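Local coordinates for carbonic anhydrase (Trichomonas vaginalis, PDB 6Y04), which probably catalyses the reversible hydration of carbon dioxide to hydrogencarbonate and a proton, as a zinc-dependent enzyme of the beta-carbonic anhydrase family, at residues 45-50 against 59-64; 65-70 against 74-79; 89-94 against 149-154; 139-144 against 176-181. One frame throughout, in Å; residues are numbered along the deposited sequence.

Contact 1. Residues 45-50 against 59-64; sequences FAEDAI and VIKAAG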
# COMPACT_ATOMS: atom_id res chain seq x y z
N PHE A 45 13.14 -0.79 -4.63
CA PHE A 45 14.15 0.15 -4.18
C PHE A 45 14.14 0.23 -2.66
O PHE A 45 15.14 -0.07 -2.02
CB PHE A 45 13.92 1.51 -4.83
CG PHE A 45 15.05 2.49 -4.62
CD1 PHE A 45 16.28 2.28 -5.22
CD2 PHE A 45 14.87 3.61 -3.83
CE1 PHE A 45 17.32 3.18 -5.03
CE2 PHE A 45 15.91 4.51 -3.65
CZ PHE A 45 17.13 4.30 -4.25
N ALA A 46 13.00 0.62 -2.09
CA ALA A 46 12.87 0.93 -0.68
C ALA A 46 13.26 -0.27 0.19
O ALA A 46 13.92 -0.10 1.22
CB ALA A 46 11.47 1.40 -0.41
N GLU A 47 12.85 -1.48 -0.23
CA GLU A 47 13.07 -2.68 0.56
C GLU A 47 14.56 -3.01 0.59
O GLU A 47 15.09 -3.37 1.64
CB GLU A 47 12.27 -3.86 -0.00
CG GLU A 47 10.77 -3.67 0.09
CD GLU A 47 10.09 -2.93 -1.06
OE1 GLU A 47 10.80 -2.50 -2.02
OE2 GLU A 47 8.85 -2.79 -0.99
N ASP A 48 15.21 -2.89 -0.58
CA ASP A 48 16.64 -3.16 -0.64
C ASP A 48 17.37 -2.13 0.23
O ASP A 48 18.36 -2.45 0.87
CB ASP A 48 17.17 -3.13 -2.08
CG ASP A 48 16.63 -4.21 -3.00
OD1 ASP A 48 16.02 -5.17 -2.51
OD2 ASP A 48 16.84 -4.07 -4.22
N ALA A 49 16.84 -0.90 0.24
CA ALA A 49 17.48 0.23 0.90
C ALA A 49 17.49 0.01 2.42
O ALA A 49 18.38 0.51 3.10
CB ALA A 49 16.79 1.51 0.52
N ILE A 50 16.50 -0.74 2.92
CA ILE A 50 16.41 -1.00 4.35
C ILE A 50 16.79 -2.45 4.66
O ILE A 50 16.67 -2.88 5.81
CB ILE A 50 15.03 -0.59 4.91
CG1 ILE A 50 13.88 -1.36 4.24
CG2 ILE A 50 14.84 0.92 4.80
CD1 ILE A 50 12.58 -1.32 5.01
N VAL A 59 4.40 -5.08 3.69
CA VAL A 59 4.61 -3.73 3.18
C VAL A 59 3.26 -3.15 2.78
O VAL A 59 2.54 -3.75 1.98
CB VAL A 59 5.63 -3.72 2.02
CG1 VAL A 59 5.84 -2.31 1.47
CG2 VAL A 59 6.95 -4.36 2.41
N ILE A 60 2.94 -1.98 3.35
CA ILE A 60 1.68 -1.28 3.16
C ILE A 60 2.04 0.04 2.49
O ILE A 60 2.94 0.72 2.96
CB ILE A 60 1.01 -1.07 4.53
CG1 ILE A 60 0.74 -2.40 5.24
CG2 ILE A 60 -0.24 -0.21 4.43
CD1 ILE A 60 0.91 -2.38 6.74
N LYS A 61 1.38 0.37 1.37
CA LYS A 61 1.72 1.59 0.64
C LYS A 61 0.47 2.37 0.24
O LYS A 61 -0.46 1.82 -0.35
CB LYS A 61 2.47 1.27 -0.66
CG LYS A 61 3.82 0.58 -0.54
CD LYS A 61 4.54 0.67 -1.86
CE LYS A 61 5.76 -0.21 -1.97
NZ LYS A 61 6.32 -0.12 -3.34
N ALA A 62 0.51 3.68 0.50
CA ALA A 62 -0.49 4.63 0.03
C ALA A 62 0.20 5.95 -0.26
O ALA A 62 1.28 6.22 0.26
CB ALA A 62 -1.57 4.80 1.08
N ALA A 63 -0.45 6.79 -1.08
CA ALA A 63 0.06 8.12 -1.38
C ALA A 63 0.30 8.89 -0.08
O ALA A 63 -0.64 9.26 0.61
CB ALA A 63 -0.92 8.85 -2.27
N GLY A 64 1.58 9.10 0.26
CA GLY A 64 1.95 9.93 1.39
C GLY A 64 2.04 9.15 2.71
O GLY A 64 2.34 9.74 3.75
O HOH W 1 9.01 -0.01 -2.18

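Contact 2. Residues 65-70 against 74-79; sequences NGIWTT and DIVVSL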
# COMPACT_ATOMS: atom_id res chain seq x y z
N ASN A 65 1.78 7.84 2.66
CA ASN A 65 1.99 6.92 3.78
C ASN A 65 1.47 7.51 5.10
O ASN A 65 2.16 7.45 6.12
CB ASN A 65 3.46 6.51 3.91
CG ASN A 65 4.40 7.70 3.95
OD1 ASN A 65 4.82 8.20 2.91
ND2 ASN A 65 4.72 8.17 5.15
N GLY A 66 0.26 8.07 5.07
CA GLY A 66 -0.24 8.84 6.19
C GLY A 66 -1.31 8.09 6.99
O GLY A 66 -2.17 7.42 6.42
N ILE A 67 -1.20 8.21 8.32
CA ILE A 67 -2.29 7.87 9.22
C ILE A 67 -2.65 9.15 9.97
O ILE A 67 -1.87 9.63 10.79
CB ILE A 67 -1.90 6.73 10.19
CG1 ILE A 67 -1.42 5.48 9.45
CG2 ILE A 67 -3.02 6.42 11.16
CD1 ILE A 67 0.06 5.50 9.10
N TRP A 68 -3.81 9.71 9.65
CA TRP A 68 -4.28 10.91 10.32
C TRP A 68 -5.42 10.57 11.27
O TRP A 68 -5.80 11.39 12.10
CB TRP A 68 -4.65 12.00 9.30
CG TRP A 68 -5.49 11.53 8.15
CD1 TRP A 68 -5.05 11.15 6.92
CD2 TRP A 68 -6.93 11.41 8.10
NE1 TRP A 68 -6.10 10.79 6.12
CE2 TRP A 68 -7.27 10.94 6.81
CE3 TRP A 68 -7.96 11.65 9.02
CZ2 TRP A 68 -8.59 10.72 6.42
CZ3 TRP A 68 -9.27 11.42 8.64
CH2 TRP A 68 -9.58 10.96 7.36
N THR A 69 -5.96 9.35 11.15
CA THR A 69 -7.13 8.91 11.90
C THR A 69 -6.70 8.02 13.06
O THR A 69 -5.69 7.32 12.97
CB THR A 69 -8.12 8.17 10.99
OG1 THR A 69 -9.34 8.02 11.71
CG2 THR A 69 -7.63 6.81 10.55
N THR A 70 -7.50 8.04 14.14
CA THR A 70 -7.38 7.05 15.20
C THR A 70 -8.56 6.08 15.16
O THR A 70 -8.71 5.25 16.06
CB THR A 70 -7.12 7.67 16.58
OG1 THR A 70 -8.33 8.26 17.04
CG2 THR A 70 -5.98 8.67 16.60
N ASP A 74 -7.66 1.88 5.45
CA ASP A 74 -6.96 0.81 4.75
C ASP A 74 -5.65 0.49 5.48
O ASP A 74 -5.35 -0.67 5.74
CB ASP A 74 -6.68 1.16 3.28
CG ASP A 74 -7.90 1.29 2.38
OD1 ASP A 74 -8.92 0.66 2.66
OD2 ASP A 74 -7.81 2.03 1.39
N ILE A 75 -4.88 1.54 5.81
CA ILE A 75 -3.55 1.37 6.37
C ILE A 75 -3.67 0.77 7.77
O ILE A 75 -2.99 -0.20 8.09
CB ILE A 75 -2.73 2.68 6.35
CG1 ILE A 75 -2.34 3.05 4.92
CG2 ILE A 75 -1.50 2.56 7.23
CD1 ILE A 75 -1.49 4.30 4.81
N VAL A 76 -4.57 1.33 8.58
CA VAL A 76 -4.75 0.89 9.95
C VAL A 76 -5.15 -0.59 9.98
O VAL A 76 -4.55 -1.37 10.71
CB VAL A 76 -5.72 1.81 10.72
CG1 VAL A 76 -6.28 1.12 11.95
CG2 VAL A 76 -5.04 3.11 11.11
N VAL A 77 -6.14 -0.97 9.17
CA VAL A 77 -6.62 -2.34 9.12
C VAL A 77 -5.47 -3.29 8.77
O VAL A 77 -5.35 -4.37 9.35
CB VAL A 77 -7.82 -2.49 8.15
CG1 VAL A 77 -8.17 -3.94 7.84
CG2 VAL A 77 -9.03 -1.74 8.66
N SER A 78 -4.64 -2.87 7.80
CA SER A 78 -3.46 -3.62 7.39
C SER A 78 -2.54 -3.88 8.58
O SER A 78 -1.98 -4.96 8.70
CB SER A 78 -2.73 -2.90 6.28
OG SER A 78 -3.54 -2.83 5.11
N LEU A 79 -2.40 -2.88 9.45
CA LEU A 79 -1.56 -3.01 10.63
C LEU A 79 -2.18 -3.97 11.65
O LEU A 79 -1.46 -4.74 12.29
CB LEU A 79 -1.30 -1.62 11.23
CG LEU A 79 -0.42 -0.73 10.36
CD1 LEU A 79 -0.37 0.70 10.88
CD2 LEU A 79 0.98 -1.31 10.21

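Contact 3. Residues 89-94 against 149-154; sequences QEIFIM and RCVREN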
# COMPACT_ATOMS: atom_id res chain seq x y z
N GLN A 89 5.44 -7.56 15.26
CA GLN A 89 5.78 -7.04 16.58
C GLN A 89 6.30 -5.61 16.51
O GLN A 89 6.42 -4.97 17.55
CB GLN A 89 6.86 -7.91 17.23
CG GLN A 89 6.47 -9.36 17.41
CD GLN A 89 7.68 -10.20 17.73
OE1 GLN A 89 8.82 -9.75 17.64
NE2 GLN A 89 7.46 -11.45 18.10
N GLU A 90 6.62 -5.11 15.30
CA GLU A 90 7.19 -3.78 15.14
C GLU A 90 6.63 -3.13 13.88
O GLU A 90 6.46 -3.80 12.85
CB GLU A 90 8.72 -3.86 15.05
CG GLU A 90 9.39 -4.25 16.36
CD GLU A 90 10.91 -4.15 16.38
OE1 GLU A 90 11.43 -3.08 16.00
OE2 GLU A 90 11.57 -5.14 16.77
N ILE A 91 6.34 -1.83 13.96
CA ILE A 91 5.86 -1.09 12.81
C ILE A 91 6.85 0.02 12.48
O ILE A 91 7.22 0.81 13.35
CB ILE A 91 4.44 -0.54 13.05
CG1 ILE A 91 3.41 -1.64 13.33
CG2 ILE A 91 3.99 0.35 11.89
CD1 ILE A 91 2.09 -1.12 13.88
N PHE A 92 7.27 0.07 11.21
CA PHE A 92 8.08 1.16 10.70
C PHE A 92 7.25 1.98 9.71
O PHE A 92 6.79 1.46 8.70
CB PHE A 92 9.31 0.61 9.99
CG PHE A 92 10.25 -0.15 10.88
CD1 PHE A 92 9.96 -1.46 11.25
CD2 PHE A 92 11.42 0.43 11.35
CE1 PHE A 92 10.82 -2.17 12.08
CE2 PHE A 92 12.28 -0.28 12.17
CZ PHE A 92 11.98 -1.58 12.54
N ILE A 93 7.08 3.27 10.02
CA ILE A 93 6.46 4.20 9.09
C ILE A 93 7.55 5.03 8.40
O ILE A 93 8.30 5.76 9.05
CB ILE A 93 5.39 5.06 9.80
CG1 ILE A 93 4.27 4.16 10.33
CG2 ILE A 93 4.86 6.14 8.88
CD1 ILE A 93 3.60 4.71 11.56
N MET A 94 7.62 4.90 7.07
CA MET A 94 8.73 5.44 6.31
C MET A 94 8.23 6.38 5.22
O MET A 94 7.74 5.94 4.17
CB MET A 94 9.56 4.31 5.69
CG MET A 94 10.71 4.82 4.86
SD MET A 94 11.92 3.55 4.50
CE MET A 94 10.98 2.53 3.38
N ARG A 149 2.35 9.13 15.64
CA ARG A 149 1.53 9.47 16.79
C ARG A 149 0.15 8.83 16.67
O ARG A 149 -0.35 8.27 17.64
CB ARG A 149 1.44 10.99 16.98
CG ARG A 149 0.91 11.41 18.34
CD ARG A 149 0.40 12.84 18.39
NE ARG A 149 -0.09 13.28 17.09
CZ ARG A 149 -1.37 13.51 16.77
NH1 ARG A 149 -2.32 13.39 17.68
NH2 ARG A 149 -1.68 13.89 15.55
N CYS A 150 -0.45 8.89 15.48
CA CYS A 150 -1.82 8.43 15.28
C CYS A 150 -1.92 6.91 15.39
O CYS A 150 -2.94 6.39 15.84
CB CYS A 150 -2.42 8.92 13.96
SG CYS A 150 -2.87 10.68 14.01
N VAL A 151 -0.87 6.19 14.98
CA VAL A 151 -0.84 4.75 15.16
C VAL A 151 -0.72 4.44 16.65
O VAL A 151 -1.43 3.59 17.17
CB VAL A 151 0.26 4.08 14.32
CG1 VAL A 151 0.28 2.57 14.50
CG2 VAL A 151 0.12 4.42 12.84
N ARG A 152 0.17 5.17 17.34
CA ARG A 152 0.41 4.99 18.77
C ARG A 152 -0.89 5.14 19.56
O ARG A 152 -1.22 4.29 20.38
CB ARG A 152 1.52 5.93 19.24
CG ARG A 152 1.82 5.88 20.74
CD ARG A 152 1.67 4.50 21.35
NE ARG A 152 2.81 3.61 21.15
CZ ARG A 152 2.73 2.31 20.87
NH1 ARG A 152 1.55 1.73 20.70
NH2 ARG A 152 3.83 1.61 20.73
N GLU A 153 -1.64 6.22 19.28
CA GLU A 153 -2.82 6.58 20.06
C GLU A 153 -4.04 5.81 19.59
O GLU A 153 -5.14 6.04 20.09
CB GLU A 153 -3.04 8.10 20.02
CG GLU A 153 -2.18 8.83 21.04
CD GLU A 153 -1.87 10.29 20.76
OE1 GLU A 153 -2.68 10.96 20.07
OE2 GLU A 153 -0.82 10.77 21.24
N ASN A 154 -3.85 4.90 18.62
CA ASN A 154 -4.93 4.06 18.15
C ASN A 154 -5.25 3.03 19.23
O ASN A 154 -4.38 2.28 19.65
CB ASN A 154 -4.64 3.42 16.78
CG ASN A 154 -5.87 2.80 16.14
OD1 ASN A 154 -6.50 1.93 16.72
ND2 ASN A 154 -6.21 3.23 14.94

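Contact 4. Residues 139-144 against 176-181; sequences DPIDNI and TTIING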
# COMPACT_ATOMS: atom_id res chain seq x y z
N ASP A 139 4.23 18.50 5.34
CA ASP A 139 5.66 18.26 5.17
C ASP A 139 5.92 16.78 5.45
O ASP A 139 5.30 16.20 6.34
CB ASP A 139 6.48 19.26 6.00
CG ASP A 139 7.76 18.72 6.61
OD1 ASP A 139 8.61 18.21 5.86
OD2 ASP A 139 7.91 18.82 7.84
N PRO A 140 6.82 16.10 4.68
CA PRO A 140 7.12 14.68 4.91
C PRO A 140 7.52 14.30 6.33
O PRO A 140 7.03 13.29 6.85
CB PRO A 140 8.27 14.39 3.92
CG PRO A 140 8.06 15.41 2.81
CD PRO A 140 7.55 16.64 3.52
N ILE A 141 8.38 15.11 6.96
CA ILE A 141 8.87 14.83 8.31
C ILE A 141 7.72 14.96 9.31
O ILE A 141 7.55 14.13 10.20
CB ILE A 141 10.07 15.74 8.67
CG1 ILE A 141 11.30 15.40 7.82
CG2 ILE A 141 10.39 15.65 10.16
CD1 ILE A 141 11.95 16.60 7.17
N ASP A 142 6.93 16.03 9.15
CA ASP A 142 5.84 16.30 10.07
C ASP A 142 4.79 15.20 9.94
O ASP A 142 4.23 14.78 10.95
CB ASP A 142 5.35 17.75 9.97
CG ASP A 142 5.92 18.66 11.06
OD1 ASP A 142 7.17 18.70 11.24
OD2 ASP A 142 5.11 19.31 11.74
N ASN A 143 4.58 14.71 8.71
CA ASN A 143 3.65 13.64 8.42
C ASN A 143 4.11 12.34 9.08
O ASN A 143 3.29 11.58 9.59
CB ASN A 143 3.40 13.45 6.92
CG ASN A 143 2.48 12.28 6.62
OD1 ASN A 143 1.27 12.34 6.90
ND2 ASN A 143 3.03 11.20 6.10
N ILE A 144 5.43 12.09 9.07
CA ILE A 144 5.98 10.91 9.71
C ILE A 144 5.70 10.98 11.21
O ILE A 144 5.15 10.04 11.78
CB ILE A 144 7.49 10.75 9.42
CG1 ILE A 144 7.76 10.38 7.96
CG2 ILE A 144 8.10 9.72 10.37
CD1 ILE A 144 9.16 10.77 7.49
N THR A 176 17.08 7.93 7.08
CA THR A 176 17.42 8.56 8.35
C THR A 176 16.30 8.29 9.36
O THR A 176 15.13 8.45 9.03
CB THR A 176 17.78 10.05 8.20
OG1 THR A 176 16.76 10.87 8.76
CG2 THR A 176 18.08 10.49 6.78
N THR A 177 16.68 7.90 10.58
CA THR A 177 15.76 7.66 11.67
C THR A 177 15.15 8.98 12.13
O THR A 177 15.86 9.96 12.34
CB THR A 177 16.48 6.92 12.81
OG1 THR A 177 16.96 5.70 12.24
CG2 THR A 177 15.61 6.60 14.00
N ILE A 178 13.82 9.00 12.28
CA ILE A 178 13.12 10.18 12.77
C ILE A 178 12.62 9.90 14.18
O ILE A 178 12.89 10.68 15.09
CB ILE A 178 11.98 10.57 11.80
CG1 ILE A 178 12.48 10.73 10.36
CG2 ILE A 178 11.27 11.82 12.30
CD1 ILE A 178 13.52 11.81 10.14
N ILE A 179 11.90 8.78 14.36
CA ILE A 179 11.45 8.37 15.69
C ILE A 179 11.88 6.94 15.97
O ILE A 179 11.65 6.05 15.15
CB ILE A 179 9.92 8.56 15.85
CG1 ILE A 179 9.55 10.04 15.83
CG2 ILE A 179 9.41 7.90 17.12
CD1 ILE A 179 8.05 10.30 15.76
N ASN A 180 12.51 6.72 17.13
CA ASN A 180 12.81 5.40 17.64
C ASN A 180 11.72 5.02 18.65
O ASN A 180 11.53 5.72 19.64
CB ASN A 180 14.20 5.36 18.28
CG ASN A 180 14.57 4.04 18.93
OD1 ASN A 180 13.74 3.38 19.56
ND2 ASN A 180 15.82 3.65 18.78
N GLY A 181 11.01 3.91 18.39
CA GLY A 181 9.77 3.63 19.11
C GLY A 181 9.90 2.60 20.23
O GLY A 181 8.88 2.17 20.75

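Contact 1. Residues 45-50 against 59-64
Glu-47 and Lys-61 send their side chains at each other from opposite directions, the glutamate passing aslant of the Val-59 methyls. Followed outward, the glutamate starts at a CB that points toward the strand. Its CG lies beside the backbone N, and a bend at chi2 (86°) turns the carboxylate toward residues 59-61. Glu-47 OE2 is the atom that does the touching, 3.9 Å from Val-59 CG1. The same Glu-47 OE2 lies 4.1 Å from Lys-61 CE. The ammonium group does not close a direct salt bridge, since Lys-61 NZ stays 4.4 Å from Glu-47 OE2, but one water spans the pair. That water accepts a hydrogen bond from Lys-61 NZ at 2.9 Å and gives a weak one to Glu-47 OE2 at 3.0 Å. The two segments belong to a beta-alpha-beta unit in which strand 32-36 leads through the short helix 46-49 to strand 57-61, parallel to the first and at the edge of the sheet within this chain. Val-59 and Lys-61 alternate with Ile-60, so they share the face of the strand that looks at the helix, while Ile-60 packs on helix 74-85 behind. Valine suits its place because a short branched chain lies against the carboxylate without adding a polar group to satisfy. Lysine suits the next position on that face because its extended chain carries the charge across to the buried glutamate, whose acidity the nearby ammonium would be expected to favour. On the subunit interface, Val-59 packs on Val-43 and Glu-47 on Asn-44, both of the second subunit.

Contact 2. Residues 65-70 against 74-79
Ile-67 meets both Ile-75 and Val-76 through side-chain contacts that are all apolar, seating the loop after strand 57-61 on the opening turn of helix 74-85, within the alpha/beta fold of a beta-carbonic anhydrase. Ile-67 CG1 lies 3.7 Å from Ile-75 CG2, and Ile-67 CD1 is only slightly farther from the same methyl. The other branch reaches the neighbouring helix position, Ile-67 CG2 standing 3.9 Å from Val-76 CG2. One beta-branched residue thus bridges two consecutive helix residues: CG1 lies beside its backbone N (chi1 -56°) and CG2 beside the carbonyl carbon, so the two arms spread over both partners. Ile-75 uses its own two arms in the same divided way. While CG2 serves Ile-67, the extended CG1 arm reaches the backbone of the loop, placing Ile-75 CD1 3.6 Å from Gly-66 O. At Gly-66 the contact is thus made by a backbone carbonyl.

Farther out, Ser-147 OG of helix 140-152 hydrogen-bonds to Ile-67 N, and Cys-150 and Val-151 of that helix pack against the Ile-67 side chain, adding a second helix to the packing round it. Just upstream, the same loop comes close to the metal site, the side chain of Asn-65 lying about 5 Å from the zinc ion. The helix is pinned at the subunit interface, where Asp-74 OD2 bonds to Ile-75 N of the second subunit. Within the helix, Ser-78 OG reaches Asp-74 O at 2.9 Å, approaching from the face of that carbonyl opposite to Ser-78 N.

Contact 3. Residues 89-94 against 149-154
A chi1 of -180° in Val-151 sets CG2 beside the backbone N and turns the two methyls to different partners, Ile-91 and Ile-93. Both isoleucines have CG1 beside the backbone N and run on through a nearly extended chi2, 167° in Ile-91, so that each presents CD1 to the helix. The pairs meet differently. Ile-91 and Val-151 come tip to tip, with CD1 of the isoleucine 4.2 Å from CG1 of the valine. Ile-93 and Val-151 slide past each other in opposite directions and pack closer, Ile-93 CD1 lying 3.7 Å from Val-151 CG2. The strand belongs to 90-96, the central one of the five-stranded mixed sheet, and the last turn of helix 140-152 lies over one face of it. Residues two apart on a strand point the same way, so 91 and 93 both face the helix while Phe-92 turns to the other side and stacks on His-164. Long isoleucines suit the strand because they span the gap to the helix, whereas a short valine offers one methyl to each of their ends. Leu-79 of helix 74-85 and Ile-163 of the adjacent strand also pack on Val-151, enclosing it in hydrocarbon.

Contact 4. Residues 139-144 against 176-181
Ile-141 and Ile-178 lie opposite each other with 7.7 Å between their CA atoms, where the first turn of helix 140-152 passes over strand 175-179, the outermost of the sheet within this chain, at a classic beta bulge: Ile-178 and Ile-179 both face Gly-165 on the neighbouring antiparallel strand. The bulge sits at the very residue that carries the contact. Ile-178 points toward the helix and rests across the CG2 methyls of Ile-141 and Ile-144, three residues apart on it. Ile-144 CG2 comes within 4.2 Å of Ile-178 CB. The other approach is looser, Ile-141 CG2 lying 4.5 Å from Ile-178 CG2. With CG1 of Ile-144 beside its backbone N (chi1 -70°), the CG2 methyl is the branch turned to the strand. Isoleucine suits all three places, since its branched CB packs hydrocarbon close to the backbone where helix and strand meet. Ile-144 is the buried member and also packs on Leu-167 of strand 163-168, whereas Ile-141 and Ile-178 are partly open to solvent.

The helix itself begins with Asp-139 as its N-cap, a residue suited to the role because its carboxylate can accept from N-H groups of the first turn, which have no preceding helical carbonyl to bond. Asp-139 OD2 takes Asp-142 N at 3.2 Å, met from above the carboxylate plane. Asp-139 OD1 takes a weak bond from Ile-141 N at 3.3 Å. Across the contact every touching group is a hydrocarbon, so dispersion and the exclusion of water join helix and strand here, with little directional demand on the irregular strand.

From the N terminus, contact 1 closes first, a short loop within the beta-alpha-beta unit that leads to strand 57-61. Contact 2 follows directly in series, closing the turn from that strand into helix 74-85, and the two touch where Ile-60 packs on Ser-78 and Leu-79. Contacts 3 and 4 span much longer loops and cross, because their segments alternate along the chain: helix 140-152 supplies its end to contact 3 and its start to contact 4. That helix therefore ties the central strand 90-96 to strand 175-179, the outermost on its side within this chain, while Cys-150 and Asn-143 bring it against the loop of contact 2.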